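Local coordinates for protein oligogalacturonate lyase (Vibrio parahaemolyticus RIMD 2210633, PDB 3C5M) that probably cleaves oligogalacturonides, breakdown products of pectin, by a lyase reaction, and binds manganese within a seven-bladed beta-propeller, at residues K125-W130 with I142-R147. Sequence-based numbering, arbitrary orientation.
Sequences KGYGTW and IEILKR
Y127 leans against I142 and I144, and these three residues make the close-packed face of the contact. The ring is directed there by a CG anti to the backbone N (chi1 174°); CD1 of Y127 meets CD1 of I142 at 3.4 Å, the two side chains running side by side, while CD1 of I144 reaches CG of Y127 at 3.6 Å from an oblique direction. W189 meets the Y127 ring edge-to-face, and I142 also rests on L190 and P193 of strand 190-196, the first strand of the following blade. Along the backbones, K125 and I144 form an antiparallel hydrogen-bonded pair, N to O in both directions (2.8 Å each). This ladder belongs to the hairpin of strands 124-132 and 138-145, the first two strands of one four-stranded propeller blade, with 124-132 at the blade's edge. G126 and E143 form the adjacent non-hydrogen-bonded pair, and the E143 side chain projects from the face opposite Y127, its carboxylate in a salt bridge with R169 and a hydrogen bond with Y118. Toward the exposed K146 the contact thins: its CG stays 4.3 Å from K125 CB, its amine forms a salt bridge with E122, and the K125 chain leads away to a cation-pi contact with W149.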
loop_
_atom_site.group_PDB
_atom_site.type_symbol
_atom_site.label_atom_id
_atom_site.label_comp_id
_atom_site.label_asym_id
_atom_site.label_seq_id
_atom_site.Cartn_x
_atom_site.Cartn_y
_atom_site.Cartn_z
ATOM N N LYS A 125 -16.598 8.041 -10.555
ATOM C CA LYS A 125 -16.246 6.664 -10.234
ATOM C C LYS A 125 -15.009 6.720 -9.352
ATOM O O LYS A 125 -14.042 7.397 -9.680
ATOM C CB LYS A 125 -15.940 5.903 -11.522
ATOM C CG LYS A 125 -15.993 4.391 -11.407
ATOM C CD LYS A 125 -17.431 3.895 -11.284
ATOM C CE LYS A 125 -17.493 2.370 -11.124
ATOM N NZ LYS A 125 -16.736 1.651 -12.201
ATOM N N GLY A 126 -15.047 6.024 -8.222
ATOM C CA GLY A 126 -13.909 6.030 -7.318
ATOM C C GLY A 126 -12.742 5.254 -7.897
ATOM O O GLY A 126 -12.932 4.180 -8.460
ATOM N N TYR A 127 -11.533 5.788 -7.750
ATOM C CA TYR A 127 -10.329 5.146 -8.276
ATOM C C TYR A 127 -9.123 5.317 -7.344
ATOM O O TYR A 127 -8.807 6.430 -6.888
ATOM C CB TYR A 127 -10.012 5.705 -9.670
ATOM C CG TYR A 127 -8.707 5.212 -10.249
ATOM C CD1 TYR A 127 -7.506 5.881 -9.996
ATOM C CD2 TYR A 127 -8.665 4.058 -11.030
ATOM C CE1 TYR A 127 -6.297 5.411 -10.505
ATOM C CE2 TYR A 127 -7.458 3.579 -11.541
ATOM C CZ TYR A 127 -6.282 4.260 -11.272
ATOM O OH TYR A 127 -5.088 3.768 -11.748
ATOM N N GLY A 128 -8.443 4.210 -7.069
ATOM C CA GLY A 128 -7.301 4.255 -6.176
ATOM C C GLY A 128 -7.707 3.945 -4.742
ATOM O O GLY A 128 -8.787 3.401 -4.493
ATOM N N THR A 129 -6.844 4.310 -3.798
ATOM C CA THR A 129 -7.061 4.077 -2.368
ATOM C C THR A 129 -7.081 5.380 -1.546
ATOM O O THR A 129 -6.196 6.227 -1.696
ATOM C CB THR A 129 -5.925 3.199 -1.812
ATOM O OG1 THR A 129 -5.933 1.947 -2.502
ATOM C CG2 THR A 129 -6.074 2.979 -0.315
ATOM N N TRP A 130 -8.076 5.528 -0.680
ATOM C CA TRP A 130 -8.153 6.703 0.180
ATOM C C TRP A 130 -6.996 6.698 1.180
ATOM O O TRP A 130 -6.718 5.676 1.805
ATOM C CB TRP A 130 -9.452 6.713 0.973
ATOM C CG TRP A 130 -10.647 6.990 0.180
ATOM C CD1 TRP A 130 -11.475 6.084 -0.397
ATOM C CD2 TRP A 130 -11.189 8.282 -0.110
ATOM N NE1 TRP A 130 -12.513 6.729 -1.034
ATOM C CE2 TRP A 130 -12.359 8.080 -0.874
ATOM C CE3 TRP A 130 -10.793 9.591 0.196
ATOM C CZ2 TRP A 130 -13.147 9.141 -1.329
ATOM C CZ3 TRP A 130 -11.571 10.647 -0.255
ATOM C CH2 TRP A 130 -12.736 10.416 -1.014
ATOM N N ILE A 142 -8.844 10.010 -5.440
ATOM C CA ILE A 142 -9.160 10.536 -6.765
ATOM C C ILE A 142 -10.397 9.831 -7.348
ATOM O O ILE A 142 -10.795 8.754 -6.884
ATOM C CB ILE A 142 -8.000 10.429 -7.798
ATOM C CG1 ILE A 142 -8.118 9.142 -8.586
ATOM C CG2 ILE A 142 -6.646 10.504 -7.131
ATOM C CD1 ILE A 142 -7.495 9.259 -9.954
ATOM N N GLU A 143 -11.033 10.460 -8.335
ATOM C CA GLU A 143 -12.212 9.886 -8.974
ATOM C C GLU A 143 -12.141 10.221 -10.452
ATOM O O GLU A 143 -11.526 11.204 -10.843
ATOM C CB GLU A 143 -13.507 10.434 -8.362
ATOM C CG GLU A 143 -13.544 10.413 -6.829
ATOM C CD GLU A 143 -14.890 10.873 -6.225
ATOM O OE1 GLU A 143 -15.359 11.992 -6.552
ATOM O OE2 GLU A 143 -15.471 10.119 -5.409
ATOM N N ILE A 144 -12.764 9.375 -11.262
ATOM C CA ILE A 144 -12.779 9.508 -12.711
ATOM C C ILE A 144 -14.205 9.723 -13.186
ATOM O O ILE A 144 -15.118 9.033 -12.739
ATOM C CB ILE A 144 -12.226 8.230 -13.338
ATOM C CG1 ILE A 144 -10.793 8.026 -12.844
ATOM C CG2 ILE A 144 -12.301 8.297 -14.852
ATOM C CD1 ILE A 144 -10.192 6.698 -13.226
ATOM N N LEU A 145 -14.414 10.677 -14.085
ATOM C CA LEU A 145 -15.763 10.930 -14.576
ATOM C C LEU A 145 -16.332 9.642 -15.198
ATOM O O LEU A 145 -15.753 9.099 -16.134
ATOM C CB LEU A 145 -15.727 12.048 -15.609
ATOM C CG LEU A 145 -16.912 13.008 -15.579
ATOM C CD1 LEU A 145 -16.742 13.958 -16.737
ATOM C CD2 LEU A 145 -18.249 12.265 -15.683
ATOM N N LYS A 146 -17.461 9.158 -14.682
ATOM C CA LYS A 146 -18.071 7.929 -15.188
ATOM C C LYS A 146 -18.078 7.782 -16.694
ATOM O O LYS A 146 -17.741 6.724 -17.210
ATOM C CB LYS A 146 -19.503 7.776 -14.684
ATOM C CG LYS A 146 -19.615 7.027 -13.384
ATOM C CD LYS A 146 -21.054 6.629 -13.130
ATOM C CE LYS A 146 -21.193 5.857 -11.833
ATOM N NZ LYS A 146 -22.616 5.494 -11.631
ATOM N N ARG A 147 -18.467 8.839 -17.397
ATOM C CA ARG A 147 -18.512 8.811 -18.856
ATOM C C ARG A 147 -17.152 8.473 -19.475
ATOM O O ARG A 147 -17.084 7.784 -20.494
ATOM C CB ARG A 147 -18.986 10.161 -19.388
ATOM C CG ARG A 147 -20.312 10.624 -18.807
ATOM C CD ARG A 147 -20.800 11.895 -19.495
ATOM N NE ARG A 147 -19.707 12.841 -19.704
ATOM C CZ ARG A 147 -18.980 12.917 -20.815
ATOM N NH1 ARG A 147 -19.234 12.103 -21.833
ATOM N NH2 ARG A 147 -17.988 13.795 -20.900
#